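Local coordinates for CD1-2 antigen (Gallus gallus, PDB 3DBX), which probably presents lipid antigens to T cells, as other members of the MHC class I-like CD1 family do, at residues P191-F196 with C267-C272. Residues are numbered along the deposited sequence; the frame is centred on the assembly and turned at random.
Sequences PMAVVF and CRVQHC
Both ring nitrogens of the buried His271 are held, each by one hydrogen bond: ND1 pairs with the hydroxyl OG of Ser273, two residues on, and NE2 with the backbone carbonyl of Pro216. Two grips at different corners of one imidazole fix its rotation about the CB-CG bond (chi2 -99°), and they satisfy both polar atoms without any help from the facing segment 191-196. That segment offers carbon instead. The Pro191 ring leans slantwise against the imidazole, its CD 3.9 Å from His271 ND1, while its CG lies 4.1 Å from His271 CB; the ring of Phe214 meets the same histidine at about 65°. With CG, Pro191 also reaches Val269 CG1, at 4.1 Å, the two side chains passing alongside one another and pointing opposite ways.

No hydrogen bond joins the two segments, because they belong to different sheets of an immunoglobulin C1-set sandwich: 192-200 is an edge strand of one sheet, 265-270 an inner strand of the other. They run antiparallel, 175° apart, with CA atoms 8.1 Å apart at Ala193 and Val269, a spacing that only side chains bridge. As in any strand, every second residue points its side chain inward: Pro191, Ala193 and Val195 against His271, Val269 and Cys267. Val269 has CG1 anti to its backbone N, which leaves CG2 to meet the small Ala193 CB at 4.3 Å. Farther along, Val195 turns CG2 anti to its carbonyl carbon and lays it 3.7 Å from Cys267 CB, the tightest approach between the segments. The Cys267 SG, itself anti to the backbone N, closes the disulfide with Cys209 on the partner sheet, so that a covalent bond crosses the sandwich beside this apolar contact.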
ATOM      1  N   PRO A 191      -8.189  10.832  14.831  1.00 22.06           N
ATOM      2  CA  PRO A 191      -8.126   9.495  15.366  1.00 22.74           C
ATOM      3  C   PRO A 191      -8.939   9.381  16.628  1.00 25.63           C
ATOM      4  O   PRO A 191      -9.231  10.412  17.264  1.00 25.06           O
ATOM      5  CB  PRO A 191      -6.617   9.328  15.685  1.00 22.30           C
ATOM      6  CG  PRO A 191      -6.189  10.694  16.052  1.00 23.07           C
ATOM      7  CD  PRO A 191      -6.920  11.569  15.065  1.00 24.01           C
ATOM      8  N   MET A 192      -9.318   8.153  16.987  1.00 25.84           N
ATOM      9  CA  MET A 192      -9.830   7.894  18.331  1.00 31.22           C
ATOM     10  C   MET A 192      -8.908   6.836  18.887  1.00 28.94           C
ATOM     11  O   MET A 192      -8.321   6.118  18.111  1.00 27.61           O
ATOM     12  CB  MET A 192     -11.293   7.448  18.366  1.00 32.35           C
ATOM     13  CG  MET A 192     -11.684   6.239  17.602  1.00 36.11           C
ATOM     14  SD  MET A 192     -13.290   5.562  18.215  1.00 47.11           S
ATOM     15  CE  MET A 192     -12.739   4.762  19.737  1.00 47.02           C
ATOM     16  N   ALA A 193      -8.739   6.765  20.209  1.00 29.20           N
ATOM     17  CA  ALA A 193      -7.760   5.814  20.777  1.00 28.16           C
ATOM     18  C   ALA A 193      -8.289   5.151  22.048  1.00 28.93           C
ATOM     19  O   ALA A 193      -9.127   5.701  22.764  1.00 30.68           O
ATOM     20  CB  ALA A 193      -6.410   6.487  21.030  1.00 27.07           C
ATOM     21  N   VAL A 194      -7.828   3.934  22.283  1.00 28.72           N
ATOM     22  CA  VAL A 194      -8.231   3.172  23.455  1.00 28.85           C
ATOM     23  C   VAL A 194      -6.955   2.571  24.031  1.00 27.40           C
ATOM     24  O   VAL A 194      -6.037   2.221  23.271  1.00 25.43           O
ATOM     25  CB  VAL A 194      -9.314   2.086  23.151  1.00 30.01           C
ATOM     26  CG1 VAL A 194     -10.672   2.722  22.730  1.00 32.63           C
ATOM     27  CG2 VAL A 194      -8.858   1.036  22.104  1.00 29.78           C
ATOM     28  N   VAL A 195      -6.895   2.492  25.363  1.00 27.49           N
ATOM     29  CA  VAL A 195      -5.747   1.903  26.078  1.00 27.10           C
ATOM     30  C   VAL A 195      -6.245   0.737  26.950  1.00 28.59           C
ATOM     31  O   VAL A 195      -7.251   0.874  27.676  1.00 30.45           O
ATOM     32  CB  VAL A 195      -5.025   2.955  26.952  1.00 28.07           C
ATOM     33  CG1 VAL A 195      -3.962   2.304  27.806  1.00 27.81           C
ATOM     34  CG2 VAL A 195      -4.356   4.013  26.084  1.00 26.87           C
ATOM     35  N   PHE A 196      -5.588  -0.418  26.854  1.00 27.77           N
ATOM     36  CA  PHE A 196      -5.890  -1.539  27.754  1.00 29.95           C
ATOM     37  C   PHE A 196      -4.611  -2.326  28.066  1.00 30.04           C
ATOM     38  O   PHE A 196      -3.581  -2.092  27.444  1.00 29.61           O
ATOM     39  CB  PHE A 196      -6.974  -2.453  27.161  1.00 31.09           C
ATOM     40  CG  PHE A 196      -6.712  -2.853  25.729  1.00 30.60           C
ATOM     41  CD1 PHE A 196      -7.086  -2.003  24.674  1.00 32.15           C
ATOM     42  CD2 PHE A 196      -6.057  -4.029  25.441  1.00 28.86           C
ATOM     43  CE1 PHE A 196      -6.825  -2.356  23.351  1.00 33.51           C
ATOM     44  CE2 PHE A 196      -5.788  -4.404  24.110  1.00 31.40           C
ATOM     45  CZ  PHE A 196      -6.187  -3.579  23.068  1.00 30.75           C
ATOM     46  N   CYS A 267      -1.072   6.929  26.696  1.00 33.91           N
ATOM     47  CA  CYS A 267      -0.778   7.020  25.266  1.00 31.86           C
ATOM     48  C   CYS A 267      -1.093   8.444  24.771  1.00 32.07           C
ATOM     49  O   CYS A 267      -2.175   8.940  25.048  1.00 31.17           O
ATOM     50  CB  CYS A 267      -1.702   6.019  24.537  1.00 30.14           C
ATOM     51  SG  CYS A 267      -1.330   5.889  22.823  1.00 36.90           S
ATOM     52  N   ARG A 268      -0.157   9.091  24.075  1.00 30.99           N
ATOM     53  CA  ARG A 268      -0.392  10.387  23.475  1.00 33.55           C
ATOM     54  C   ARG A 268      -0.292  10.275  21.945  1.00 31.71           C
ATOM     55  O   ARG A 268       0.638   9.641  21.409  1.00 32.00           O
ATOM     56  CB  ARG A 268       0.582  11.443  24.032  1.00 36.35           C
ATOM     57  CG  ARG A 268       0.326  12.865  23.451  1.00 41.21           C
ATOM     58  CD  ARG A 268       0.879  13.988  24.279  1.00 46.13           C
ATOM     59  NE  ARG A 268       2.334  14.097  24.181  1.00 55.75           N
ATOM     60  CZ  ARG A 268       3.116  14.662  25.096  1.00 58.83           C
ATOM     61  NH1 ARG A 268       2.618  15.219  26.198  1.00 62.93           N
ATOM     62  NH2 ARG A 268       4.419  14.668  24.906  1.00 65.42           N
ATOM     63  N   VAL A 269      -1.275  10.860  21.262  1.00 31.01           N
ATOM     64  CA  VAL A 269      -1.405  10.764  19.796  1.00 29.24           C
ATOM     65  C   VAL A 269      -1.350  12.153  19.206  1.00 30.83           C
ATOM     66  O   VAL A 269      -2.124  13.047  19.579  1.00 32.53           O
ATOM     67  CB  VAL A 269      -2.719  10.081  19.351  1.00 27.72           C
ATOM     68  CG1 VAL A 269      -2.672   9.771  17.884  1.00 26.34           C
ATOM     69  CG2 VAL A 269      -2.953   8.778  20.098  1.00 25.91           C
ATOM     70  N   GLN A 270      -0.412  12.343  18.294  1.00 31.41           N
ATOM     71  CA  GLN A 270      -0.250  13.619  17.608  1.00 34.36           C
ATOM     72  C   GLN A 270      -0.669  13.317  16.153  1.00 31.94           C
ATOM     73  O   GLN A 270      -0.262  12.303  15.563  1.00 30.55           O
ATOM     74  CB  GLN A 270       1.208  14.075  17.749  1.00 37.27           C
ATOM     75  CG  GLN A 270       1.669  15.258  16.830  1.00 43.22           C
ATOM     76  CD  GLN A 270       3.188  15.522  16.914  1.00 48.34           C
ATOM     77  OE1 GLN A 270       3.992  14.597  17.155  1.00 56.47           O
ATOM     78  NE2 GLN A 270       3.580  16.785  16.756  1.00 54.07           N
ATOM     79  N   HIS A 271      -1.576  14.137  15.622  1.00 31.87           N
ATOM     80  CA  HIS A 271      -2.099  13.982  14.269  1.00 29.34           C
ATOM     81  C   HIS A 271      -2.457  15.364  13.774  1.00 31.90           C
ATOM     82  O   HIS A 271      -2.934  16.191  14.539  1.00 32.14           O
ATOM     83  CB  HIS A 271      -3.328  13.060  14.260  1.00 26.75           C
ATOM     84  CG  HIS A 271      -3.779  12.697  12.865  1.00 25.60           C
ATOM     85  ND1 HIS A 271      -4.822  13.332  12.232  1.00 24.93           N
ATOM     86  CD2 HIS A 271      -3.284  11.810  11.972  1.00 26.58           C
ATOM     87  CE1 HIS A 271      -4.974  12.824  11.017  1.00 28.18           C
ATOM     88  NE2 HIS A 271      -4.060  11.885  10.842  1.00 27.61           N
ATOM     89  N   CYS A 272      -2.192  15.641  12.503  1.00 34.10           N
ATOM     90  CA  CYS A 272      -2.384  16.989  11.980  1.00 37.52           C
ATOM     91  C   CYS A 272      -3.859  17.460  12.050  1.00 36.54           C
ATOM     92  O   CYS A 272      -4.111  18.650  12.155  1.00 38.16           O
ATOM     93  CB  CYS A 272      -1.826  17.101  10.554  1.00 39.62           C
ATOM     94  SG  CYS A 272      -2.750  16.144   9.325  1.00 42.85           S
TER